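Long-range contacts in filamentous hemagglutinin (Bordetella pertussis, PDB 1RWR), which is an adhesin exported by two-partner secretion, its beta-helical secretion domain probably being what directs the chain to its outer-membrane transporter: residues N34-F39 against I76-T81; N121-T126 against I136-Q141; G29-N34 against P129-G134; V21-P26 against R71-I76. All coordinates share one frame; numbering follows the deposited sequence.

Contact 1: N34-F39 against I76-T81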
loop_
_atom_site.group_PDB
_atom_site.type_symbol
_atom_site.label_atom_id
_atom_site.label_comp_id
_atom_site.label_asym_id
_atom_site.label_seq_id
_atom_site.Cartn_x
_atom_site.Cartn_y
_atom_site.Cartn_z
ATOM N N ASN A 34 13.774 6.690 6.160
ATOM C CA ASN A 34 13.399 7.879 6.880
ATOM C C ASN A 34 12.536 7.500 8.069
ATOM O O ASN A 34 11.480 6.888 7.893
ATOM C CB ASN A 34 12.611 8.782 5.964
ATOM C CG ASN A 34 13.421 9.211 4.775
ATOM O OD1 ASN A 34 14.217 10.153 4.906
ATOM N ND2 ASN A 34 13.356 8.436 3.650
ATOM N N LYS A 35 13.009 7.798 9.269
ATOM C CA LYS A 35 12.240 7.528 10.489
ATOM C C LYS A 35 11.550 8.790 10.901
ATOM O O LYS A 35 12.108 9.887 10.783
ATOM C CB LYS A 35 13.133 6.995 11.612
ATOM C CG LYS A 35 13.586 5.541 11.372
ATOM C CD LYS A 35 14.610 5.118 12.390
ATOM C CE LYS A 35 15.093 3.711 12.139
ATOM N NZ LYS A 35 14.160 2.699 12.764
ATOM N N PHE A 36 10.326 8.633 11.380
ATOM C CA PHE A 36 9.482 9.715 11.845
ATOM C C PHE A 36 8.855 9.357 13.170
ATOM O O PHE A 36 8.398 8.230 13.368
ATOM C CB PHE A 36 8.316 9.917 10.883
ATOM C CG PHE A 36 8.698 10.475 9.554
ATOM C CD1 PHE A 36 8.642 11.831 9.325
ATOM C CD2 PHE A 36 9.132 9.631 8.525
ATOM C CE1 PHE A 36 8.997 12.369 8.082
ATOM C CE2 PHE A 36 9.464 10.177 7.292
ATOM C CZ PHE A 36 9.398 11.536 7.081
ATOM N N GLN A 37 8.811 10.333 14.068
ATOM C CA GLN A 37 8.000 10.217 15.278
ATOM C C GLN A 37 6.502 10.209 14.927
ATOM O O GLN A 37 5.732 9.425 15.518
ATOM C CB GLN A 37 8.312 11.388 16.204
ATOM C CG GLN A 37 7.851 11.201 17.617
ATOM C CD GLN A 37 6.626 12.010 17.937
ATOM O OE1 GLN A 37 6.548 13.210 17.610
ATOM N NE2 GLN A 37 5.648 11.369 18.581
ATOM N N GLN A 38 6.126 11.079 13.981
ATOM C CA GLN A 38 4.783 11.214 13.445
ATOM C C GLN A 38 4.851 11.388 11.923
ATOM O O GLN A 38 5.674 12.177 11.418
ATOM C CB GLN A 38 4.085 12.450 14.043
ATOM C CG GLN A 38 3.729 12.278 15.505
ATOM C CD GLN A 38 2.916 13.410 16.022
ATOM O OE1 GLN A 38 1.698 13.487 15.756
ATOM N NE2 GLN A 38 3.564 14.318 16.738
ATOM N N PHE A 39 4.030 10.625 11.204
ATOM C CA PHE A 39 3.904 10.771 9.737
ATOM C C PHE A 39 2.455 10.803 9.307
ATOM O O PHE A 39 1.708 9.820 9.497
ATOM C CB PHE A 39 4.634 9.647 9.003
ATOM C CG PHE A 39 4.727 9.876 7.538
ATOM C CD1 PHE A 39 5.781 10.609 7.019
ATOM C CD2 PHE A 39 3.741 9.391 6.672
ATOM C CE1 PHE A 39 5.864 10.870 5.651
ATOM C CE2 PHE A 39 3.797 9.690 5.308
ATOM C CZ PHE A 39 4.855 10.425 4.811
ATOM N N ILE A 76 11.968 4.964 -1.304
ATOM C CA ILE A 76 11.875 5.884 -0.199
ATOM C C ILE A 76 10.920 5.236 0.808
ATOM O O ILE A 76 9.753 5.002 0.517
ATOM C CB ILE A 76 11.313 7.251 -0.693
ATOM C CG1 ILE A 76 12.291 7.947 -1.686
ATOM C CG2 ILE A 76 11.074 8.189 0.497
ATOM C CD1 ILE A 76 11.682 9.071 -2.499
ATOM N N LEU A 77 11.471 4.898 1.975
ATOM C CA LEU A 77 10.750 4.351 3.082
ATOM C C LEU A 77 10.565 5.422 4.149
ATOM O O LEU A 77 11.540 6.053 4.575
ATOM C CB LEU A 77 11.613 3.264 3.694
ATOM C CG LEU A 77 11.158 2.619 4.996
ATOM C CD1 LEU A 77 9.788 1.935 4.899
ATOM C CD2 LEU A 77 12.228 1.599 5.377
ATOM N N ALA A 78 9.328 5.617 4.563
ATOM C CA ALA A 78 8.962 6.447 5.679
ATOM C C ALA A 78 8.421 5.497 6.728
ATOM O O ALA A 78 7.393 4.865 6.495
ATOM C CB ALA A 78 7.846 7.462 5.268
ATOM N N GLU A 79 9.113 5.381 7.856
ATOM C CA GLU A 79 8.752 4.475 8.947
ATOM C C GLU A 79 8.435 5.272 10.189
ATOM O O GLU A 79 9.248 6.082 10.605
ATOM C CB GLU A 79 9.952 3.574 9.293
ATOM C CG GLU A 79 9.658 2.597 10.407
ATOM C CD GLU A 79 10.888 1.891 10.969
ATOM O OE1 GLU A 79 11.984 2.071 10.436
ATOM O OE2 GLU A 79 10.739 1.074 11.914
ATOM N N VAL A 80 7.268 5.063 10.770
ATOM C CA VAL A 80 6.916 5.712 12.024
ATOM C C VAL A 80 7.434 4.874 13.188
ATOM O O VAL A 80 7.134 3.685 13.288
ATOM C CB VAL A 80 5.401 5.917 12.158
ATOM C CG1 VAL A 80 5.028 6.402 13.577
ATOM C CG2 VAL A 80 4.909 6.898 11.139
ATOM N N THR A 81 8.172 5.529 14.095
ATOM C CA THR A 81 8.803 4.850 15.224
ATOM C C THR A 81 8.074 4.995 16.566
ATOM O O THR A 81 8.411 4.268 17.498
ATOM C CB THR A 81 10.199 5.373 15.429
ATOM O OG1 THR A 81 10.086 6.735 15.856
ATOM C CG2 THR A 81 10.944 5.408 14.185
#
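Parallel pairing of the first two strands of the long beta-helix sheet defines this contact: the axes of 34-36 and 76-80 approach to 4.6 Å at 26°, and bridges run Asn34 to Ala78, Lys35 to Glu79 and Phe36 to Val80. Asn34 N bonds to Leu77 O at 2.8 Å. That oxygen also receives Asn34 ND2 from above the carbonyl plane at 3.1 Å, so two donors grip it. Asn34 OD1 turns instead to Thr9 and Ala24. Glu79 N returns a nearly straight bond (171°) to Asn34 O, and Thr81 N closes the ladder on Phe36 O. On one face Lys35 runs alongside Glu79 and bends at chi4 (-84°), bringing NZ above the carboxylate plane, 3.2 Å from OE1; His33 and Arg128 hold the same carboxylate. The other face, with Asn34, Phe36, Ala78 and Val80, carries the apolar packing: Phe39 CB meets Val80 CG2 at 3.5 Å, Ala78 CB meets Phe36 CE2 at 3.8 Å and lies over one face of Phe39, toward its rim, and Phe39 CD1 lies 3.5 Å above the centre of the Phe36 ring. At the corner, Gln37 and Gln38 form a classic bulge opposite Val4. Strand 99-104 continues the sheet beyond 75-80, its Ile103 touching Ala78 and Phe39.

Contact 2: N121-T126 against I136-Q141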
loop_
_atom_site.group_PDB
_atom_site.type_symbol
_atom_site.label_atom_id
_atom_site.label_comp_id
_atom_site.label_asym_id
_atom_site.label_seq_id
_atom_site.Cartn_x
_atom_site.Cartn_y
_atom_site.Cartn_z
ATOM N N ASN A 121 5.938 2.861 -7.651
ATOM C CA ASN A 121 5.062 1.886 -6.978
ATOM C C ASN A 121 4.799 2.422 -5.580
ATOM O O ASN A 121 5.559 3.266 -5.078
ATOM C CB ASN A 121 5.734 0.521 -6.840
ATOM C CG ASN A 121 6.096 -0.098 -8.174
ATOM O OD1 ASN A 121 5.210 -0.474 -8.927
ATOM N ND2 ASN A 121 7.411 -0.175 -8.492
ATOM N N LEU A 122 3.754 1.933 -4.929
ATOM C CA LEU A 122 3.393 2.368 -3.574
ATOM C C LEU A 122 3.008 1.195 -2.712
ATOM O O LEU A 122 2.150 0.404 -3.109
ATOM C CB LEU A 122 2.196 3.340 -3.595
ATOM C CG LEU A 122 1.640 3.866 -2.278
ATOM C CD1 LEU A 122 2.672 4.633 -1.434
ATOM C CD2 LEU A 122 0.521 4.773 -2.500
ATOM N N THR A 123 3.627 1.082 -1.535
ATOM C CA THR A 123 3.277 0.101 -0.514
ATOM C C THR A 123 2.890 0.810 0.780
ATOM O O THR A 123 3.643 1.684 1.272
ATOM C CB THR A 123 4.492 -0.749 -0.242
ATOM O OG1 THR A 123 4.991 -1.295 -1.485
ATOM C CG2 THR A 123 4.214 -1.896 0.718
ATOM N N LEU A 124 1.719 0.452 1.322
ATOM C CA LEU A 124 1.245 0.921 2.616
ATOM C C LEU A 124 1.246 -0.267 3.537
ATOM O O LEU A 124 0.644 -1.300 3.223
ATOM C CB LEU A 124 -0.160 1.482 2.500
ATOM C CG LEU A 124 -0.308 2.625 1.514
ATOM C CD1 LEU A 124 -1.770 3.144 1.579
ATOM C CD2 LEU A 124 0.718 3.734 1.810
ATOM N N THR A 125 1.942 -0.159 4.659
ATOM C CA THR A 125 2.142 -1.327 5.502
ATOM C C THR A 125 2.091 -0.989 6.987
ATOM O O THR A 125 2.470 0.104 7.409
ATOM C CB THR A 125 3.466 -2.089 5.091
ATOM O OG1 THR A 125 3.537 -3.322 5.805
ATOM C CG2 THR A 125 4.694 -1.309 5.504
ATOM N N THR A 126 1.608 -1.934 7.788
ATOM C CA THR A 126 1.825 -1.857 9.235
ATOM C C THR A 126 2.966 -2.761 9.673
ATOM O O THR A 126 3.169 -2.945 10.872
ATOM C CB THR A 126 0.572 -2.219 10.028
ATOM O OG1 THR A 126 0.194 -3.586 9.736
ATOM C CG2 THR A 126 -0.559 -1.342 9.597
ATOM N N ILE A 136 14.443 -4.964 1.489
ATOM C CA ILE A 136 13.533 -4.479 2.508
ATOM C C ILE A 136 12.554 -5.596 2.847
ATOM O O ILE A 136 11.826 -6.071 1.983
ATOM C CB ILE A 136 12.731 -3.282 1.986
ATOM C CG1 ILE A 136 13.647 -2.120 1.531
ATOM C CG2 ILE A 136 11.774 -2.833 3.068
ATOM C CD1 ILE A 136 12.960 -1.035 0.833
ATOM N N GLY A 137 12.545 -6.040 4.094
ATOM C CA GLY A 137 11.539 -6.976 4.583
ATOM C C GLY A 137 10.602 -6.239 5.506
ATOM O O GLY A 137 11.002 -5.306 6.209
ATOM N N LEU A 138 9.334 -6.612 5.467
ATOM C CA LEU A 138 8.317 -5.968 6.279
ATOM C C LEU A 138 7.725 -7.019 7.176
ATOM O O LEU A 138 7.072 -7.936 6.684
ATOM C CB LEU A 138 7.219 -5.399 5.367
ATOM C CG LEU A 138 7.718 -4.319 4.401
ATOM C CD1 LEU A 138 6.677 -3.973 3.373
ATOM C CD2 LEU A 138 8.200 -3.068 5.154
ATOM N N ASP A 139 7.914 -6.902 8.478
ATOM C CA ASP A 139 7.414 -7.917 9.401
ATOM C C ASP A 139 6.127 -7.414 10.010
ATOM O O ASP A 139 6.118 -6.580 10.908
ATOM C CB ASP A 139 8.424 -8.214 10.489
ATOM C CG ASP A 139 9.567 -9.000 9.969
ATOM O OD1 ASP A 139 9.325 -9.883 9.115
ATOM O OD2 ASP A 139 10.725 -8.761 10.353
ATOM N N VAL A 140 5.053 -7.958 9.489
ATOM C CA VAL A 140 3.721 -7.606 9.950
ATOM C C VAL A 140 3.307 -8.477 11.122
ATOM O O VAL A 140 3.112 -9.684 10.966
ATOM C CB VAL A 140 2.675 -7.770 8.808
ATOM C CG1 VAL A 140 1.334 -7.343 9.332
ATOM C CG2 VAL A 140 3.085 -6.944 7.598
ATOM N N GLN A 141 3.136 -7.857 12.277
ATOM C CA GLN A 141 2.607 -8.538 13.451
ATOM C C GLN A 141 1.381 -7.858 14.032
ATOM O O GLN A 141 0.692 -8.458 14.841
ATOM C CB GLN A 141 3.683 -8.665 14.510
ATOM C CG GLN A 141 4.814 -9.562 14.005
ATOM C CD GLN A 141 5.900 -9.665 14.986
ATOM O OE1 GLN A 141 6.658 -8.716 15.168
ATOM N NE2 GLN A 141 5.963 -10.784 15.673
HETATM O O HOH W 1 3.571 -5.012 12.761
#
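Leu138 makes the close part of this contact, where two strands of different sheets pass with axes 9.9 Å apart. That separation, about twice that of paired strands, and the absence of any direct hydrogen bond identify face packing. Leu138 CD1 and CD2 both stand 3.9 Å from Thr125 CG2, crossing it obliquely. CG2 is presented because Thr125 OG1 lies anti to the backbone N (chi1 -172°) and bonds to Val163 O. Thr123 CG2 meets Leu138 CD1 more loosely, tip to tip at 4.2 Å, and toward Asn121 the strands diverge. Val140 spreads its branches over two residues: CG1 is 3.9 Å from Thr126 OG1, while CG2 faces Thr125 OG1. Gln142 O satisfies the first hydroxyl, so the valine supplies only packing. At the Thr126 end, near exposed Gln141, the backbones come closest, yet one water rather than a direct bond joins them: it donates to Thr126 O at 2.8 Å and accepts from Gln141 N at 2.9 Å. Strand 119-125 lies between 99-104 and 159-164 in the parallel sheet, with Leu122 and Leu124 on its other side against Phe160, whereas 135-140 belongs to an antiparallel sheet, between 128-132 and 191-194.

Contact 3: G29-N34 against P129-G134; sequences GGVSHN and PSVNGG
Val31 carries this surface contact between the first strand of the long parallel sheet and a beta-hairpin packed beside it. Its CB already lies 3.9 Å from Gly133 O. From there CG1, anti to the backbone N (chi1 175°), reaches out tip to tip with Val131 CG1 at 4.0 Å. CG2, beside the backbone N, faces the hairpin turn: it is 3.5 Å from Gly133 O and 4.0 Å from Gly134 CA. The turn that offers these atoms has the backbone angles of a type II' beta turn, Gly133 lying at phi 58° and psi -123°, and links strands 128-132 and 135-140. At the same end Gly29 CA comes to 3.7 Å from Gly134 N, backbone against backbone with no side chain interposed. Val131 uses its other methyl on His33, CG2 being 3.7 Å from ND1, oblique to the ring, as the two side chains lie alongside, running opposite ways. His33 NE2 is bonded to Glu79 OE1, which helps fix the ring's rotation. Asn27 ties the edge together, ND2 to Gly133 O and OD1 to Val31 N. With no hydrogen bond directly across the two segments, the hairpin is held by methyl and backbone packing, with Asn27 as a polar link between the segments, and the histidine, next to a carboxylate, may carry positive charge more readily than it would in solvent.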
loop_
_atom_site.group_PDB
_atom_site.type_symbol
_atom_site.label_atom_id
_atom_site.label_comp_id
_atom_site.label_asym_id
_atom_site.label_seq_id
_atom_site.Cartn_x
_atom_site.Cartn_y
_atom_site.Cartn_z
ATOM N N GLY A 29 22.175 0.333 -1.809
ATOM C CA GLY A 29 21.122 -0.298 -2.563
ATOM C C GLY A 29 20.007 0.630 -3.027
ATOM O O GLY A 29 19.059 0.160 -3.586
ATOM N N GLY A 30 20.151 1.931 -2.810
ATOM C CA GLY A 30 19.235 2.937 -3.274
ATOM C C GLY A 30 18.081 3.199 -2.347
ATOM O O GLY A 30 17.159 3.942 -2.704
ATOM N N VAL A 31 18.103 2.626 -1.159
ATOM C CA VAL A 31 16.976 2.822 -0.222
ATOM C C VAL A 31 17.234 4.021 0.699
ATOM O O VAL A 31 18.232 4.064 1.423
ATOM C CB VAL A 31 16.757 1.554 0.654
ATOM C CG1 VAL A 31 15.677 1.791 1.727
ATOM C CG2 VAL A 31 16.435 0.340 -0.211
ATOM N N SER A 32 16.298 4.956 0.751
ATOM C CA SER A 32 16.349 6.059 1.685
ATOM C C SER A 32 15.415 5.690 2.837
ATOM O O SER A 32 14.209 5.576 2.634
ATOM C CB SER A 32 15.888 7.338 1.014
ATOM O OG SER A 32 15.758 8.413 1.944
ATOM N N HIS A 33 15.990 5.475 4.021
ATOM C CA HIS A 33 15.254 5.038 5.202
ATOM C C HIS A 33 15.026 6.249 6.098
ATOM O O HIS A 33 15.955 6.806 6.683
ATOM C CB HIS A 33 16.036 3.921 5.912
ATOM C CG HIS A 33 15.267 3.236 6.986
ATOM N ND1 HIS A 33 15.672 2.047 7.550
ATOM C CD2 HIS A 33 14.115 3.586 7.617
ATOM C CE1 HIS A 33 14.794 1.680 8.466
ATOM N NE2 HIS A 33 13.836 2.596 8.527
ATOM N N ASN A 34 13.774 6.690 6.160
ATOM C CA ASN A 34 13.399 7.879 6.880
ATOM C C ASN A 34 12.536 7.500 8.069
ATOM O O ASN A 34 11.480 6.888 7.893
ATOM C CB ASN A 34 12.611 8.782 5.964
ATOM C CG ASN A 34 13.421 9.211 4.775
ATOM O OD1 ASN A 34 14.217 10.153 4.906
ATOM N ND2 ASN A 34 13.356 8.436 3.650
ATOM N N PRO A 129 9.849 -2.465 9.238
ATOM C CA PRO A 129 10.846 -2.736 8.194
ATOM C C PRO A 129 12.161 -3.224 8.741
ATOM O O PRO A 129 12.602 -2.716 9.757
ATOM C CB PRO A 129 11.088 -1.390 7.536
ATOM C CG PRO A 129 10.219 -0.425 8.233
ATOM C CD PRO A 129 9.647 -1.029 9.441
ATOM N N SER A 130 12.742 -4.193 8.065
ATOM C CA SER A 130 14.156 -4.538 8.227
ATOM C C SER A 130 14.827 -4.240 6.902
ATOM O O SER A 130 14.466 -4.844 5.889
ATOM C CB SER A 130 14.282 -6.010 8.566
ATOM O OG SER A 130 13.971 -6.185 9.932
ATOM N N VAL A 131 15.804 -3.342 6.899
ATOM C CA VAL A 131 16.479 -2.905 5.681
ATOM C C VAL A 131 17.963 -3.344 5.706
ATOM O O VAL A 131 18.695 -3.007 6.633
ATOM C CB VAL A 131 16.411 -1.385 5.535
ATOM C CG1 VAL A 131 17.195 -0.919 4.307
ATOM C CG2 VAL A 131 14.955 -0.904 5.484
ATOM N N ASN A 132 18.366 -4.082 4.679
ATOM C CA ASN A 132 19.735 -4.559 4.486
ATOM C C ASN A 132 20.128 -4.184 3.078
ATOM O O ASN A 132 19.887 -4.921 2.144
ATOM C CB ASN A 132 19.815 -6.097 4.695
ATOM C CG ASN A 132 21.216 -6.679 4.420
ATOM O OD1 ASN A 132 22.214 -6.059 4.764
ATOM N ND2 ASN A 132 21.282 -7.877 3.818
ATOM N N GLY A 133 20.738 -3.015 2.930
ATOM C CA GLY A 133 21.040 -2.466 1.627
ATOM C C GLY A 133 19.782 -2.312 0.833
ATOM O O GLY A 133 18.823 -1.697 1.318
ATOM N N GLY A 134 19.762 -2.941 -0.340
ATOM C CA GLY A 134 18.606 -2.863 -1.228
ATOM C C GLY A 134 17.417 -3.715 -0.816
ATOM O O GLY A 134 16.305 -3.554 -1.364
#

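Contact 4: V21-P26 against R71-I76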
loop_
_atom_site.group_PDB
_atom_site.type_symbol
_atom_site.label_atom_id
_atom_site.label_comp_id
_atom_site.label_asym_id
_atom_site.label_seq_id
_atom_site.Cartn_x
_atom_site.Cartn_y
_atom_site.Cartn_z
ATOM N N VAL A 21 9.635 16.838 2.193
ATOM C CA VAL A 21 10.465 15.942 2.962
ATOM C C VAL A 21 11.809 15.857 2.278
ATOM O O VAL A 21 11.909 15.304 1.169
ATOM C CB VAL A 21 9.849 14.527 3.061
ATOM C CG1 VAL A 21 10.757 13.624 3.857
ATOM C CG2 VAL A 21 8.463 14.582 3.685
ATOM N N ASN A 22 12.829 16.445 2.915
ATOM C CA ASN A 22 14.213 16.212 2.527
ATOM C C ASN A 22 14.658 14.865 3.107
ATOM O O ASN A 22 15.188 14.778 4.205
ATOM C CB ASN A 22 15.122 17.372 2.958
ATOM C CG ASN A 22 15.011 18.553 2.038
ATOM O OD1 ASN A 22 14.601 18.411 0.892
ATOM N ND2 ASN A 22 15.356 19.759 2.544
ATOM N N ILE A 23 14.401 13.821 2.318
ATOM C CA ILE A 23 14.702 12.458 2.667
ATOM C C ILE A 23 16.203 12.283 2.939
ATOM O O ILE A 23 17.023 13.062 2.439
ATOM C CB ILE A 23 14.255 11.482 1.540
ATOM C CG1 ILE A 23 14.922 11.792 0.186
ATOM C CG2 ILE A 23 12.733 11.513 1.340
ATOM C CD1 ILE A 23 14.728 10.643 -0.844
ATOM N N ALA A 24 16.522 11.254 3.714
ATOM C CA ALA A 24 17.884 10.854 4.007
ATOM C C ALA A 24 18.606 10.357 2.780
ATOM O O ALA A 24 18.013 9.779 1.857
ATOM C CB ALA A 24 17.890 9.772 5.108
ATOM N N ASP A 25 19.919 10.559 2.767
ATOM C CA ASP A 25 20.738 10.007 1.677
ATOM C C ASP A 25 20.507 8.498 1.606
ATOM O O ASP A 25 20.535 7.831 2.643
ATOM C CB ASP A 25 22.209 10.324 1.947
ATOM C CG ASP A 25 23.067 10.271 0.726
ATOM O OD1 ASP A 25 22.535 10.386 -0.404
ATOM O OD2 ASP A 25 24.324 10.135 0.838
ATOM N N PRO A 26 20.237 7.936 0.432
ATOM C CA PRO A 26 20.030 6.494 0.329
ATOM C C PRO A 26 21.291 5.696 0.580
ATOM O O PRO A 26 22.424 6.198 0.425
ATOM C CB PRO A 26 19.576 6.274 -1.124
ATOM C CG PRO A 26 20.057 7.439 -1.847
ATOM C CD PRO A 26 19.990 8.613 -0.863
ATOM N N ARG A 71 23.316 10.944 -3.820
ATOM C CA ARG A 71 22.727 10.237 -4.942
ATOM C C ARG A 71 21.212 10.182 -4.692
ATOM O O ARG A 71 20.746 10.379 -3.588
ATOM C CB ARG A 71 23.250 8.815 -5.107
ATOM C CG ARG A 71 23.045 7.916 -3.900
ATOM C CD ARG A 71 24.055 6.689 -3.909
ATOM N NE ARG A 71 24.517 6.095 -2.644
ATOM C CZ ARG A 71 24.559 6.648 -1.418
ATOM N NH1 ARG A 71 24.125 7.880 -1.157
ATOM N NH2 ARG A 71 25.056 5.921 -0.405
ATOM N N GLN A 72 20.485 9.873 -5.747
ATOM C CA GLN A 72 19.043 9.758 -5.664
ATOM C C GLN A 72 18.631 8.365 -5.218
ATOM O O GLN A 72 19.275 7.374 -5.542
ATOM C CB GLN A 72 18.413 10.133 -7.006
ATOM C CG GLN A 72 18.671 11.574 -7.392
ATOM C CD GLN A 72 18.252 11.900 -8.788
ATOM O OE1 GLN A 72 18.678 11.206 -9.729
ATOM N NE2 GLN A 72 17.410 12.950 -8.958
ATOM N N ALA A 73 17.516 8.309 -4.487
ATOM C CA ALA A 73 16.934 7.058 -4.066
ATOM C C ALA A 73 16.199 6.318 -5.180
ATOM O O ALA A 73 15.522 6.920 -5.992
ATOM C CB ALA A 73 15.934 7.344 -2.893
ATOM N N SER A 74 16.254 5.000 -5.136
ATOM C CA SER A 74 15.308 4.156 -5.883
ATOM C C SER A 74 14.074 3.712 -5.073
ATOM O O SER A 74 13.068 3.365 -5.662
ATOM C CB SER A 74 16.023 2.971 -6.537
ATOM O OG SER A 74 16.757 2.270 -5.590
ATOM N N ALA A 75 14.136 3.784 -3.743
ATOM C CA ALA A 75 13.022 3.438 -2.853
ATOM C C ALA A 75 13.102 4.392 -1.672
ATOM O O ALA A 75 14.163 4.610 -1.123
ATOM C CB ALA A 75 13.122 2.000 -2.364
ATOM N N ILE A 76 11.968 4.964 -1.304
ATOM C CA ILE A 76 11.875 5.884 -0.199
ATOM C C ILE A 76 10.920 5.236 0.808
ATOM O O ILE A 76 9.753 5.002 0.517
ATOM C CB ILE A 76 11.313 7.251 -0.693
ATOM C CG1 ILE A 76 12.291 7.947 -1.686
ATOM C CG2 ILE A 76 11.074 8.189 0.497
ATOM C CD1 ILE A 76 11.682 9.071 -2.499
#
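Ile23 O is gripped twice, by Asn66 ND2 and Asn68 ND2. Asp25 OD2 also has two partners: Thr70 OG1, just before the second segment, and Arg71 NH1 at 3.0 Å. The latter is a salt bridge whose hydrogen bond is weak, bent to 141° at the hydrogen. The contact belongs to the N-terminal end of the beta-helix, where the loop after strand 20-22 meets the approach to strand 75-80. Arg71 CG takes the crowded position between backbone N and carbonyl carbon (chi1 58°), and the chain then runs extended to NE, bringing the guanidinium beside the aspartate. Asp25 lies at the edge of that group, near its plane, but the carboxylate is turned 63° from the guanidinium, so the two do not form a flat, two-pronged pair. Over one guanidinium face lies Pro26 O; the N-H directions there are too poor for a hydrogen bond. The proline ring and the arginine stem lie alongside, running opposite ways, Pro26 CG to Arg71 CG at 3.7 Å, with Pro26 CD 3.3 Å from Arg71 O. The ring continues along the segment to Ala73, CB to CB at 4.2 Å. Further in, the contact is purely aliphatic. Ile23 crosses Ile76 at about a right angle, and both side chains also touch Phe48 of strand 45-50, which places them in the interior of the coil. Ile23 CD1, which also touches Ala73 CB, makes the closest approach, 3.7 Å from Ile76 CG1, and Ile23 CG2 meets Ile76 CG2 at 3.8 Å.

Overall arrangement
Strand 31-36 serves contacts 1 and 3, and strand 75-80 contacts 1 and 4, so the three cluster at the N-terminal end, with centres 10 to 13 Å apart. Asn34 is common to 1 and 3, Ile76 to 1 and 4. Contact 2 lies nearest the chain's middle and joins contact 3 through strands 128-132 and 135-140, paired by Gly137 O and Ser130 N. Contacts 1 and 2 are buried, contact 4 partly, and contact 3 superficial. Only contact 1 is a backbone ladder; contacts 2 and 3 pack against the antiparallel sheet without direct hydrogen bonds, 2 through methyls and one water, 3 through methyls, a histidine and glycine backbone, whereas contact 4 grades from aliphatic packing to a salt bridge.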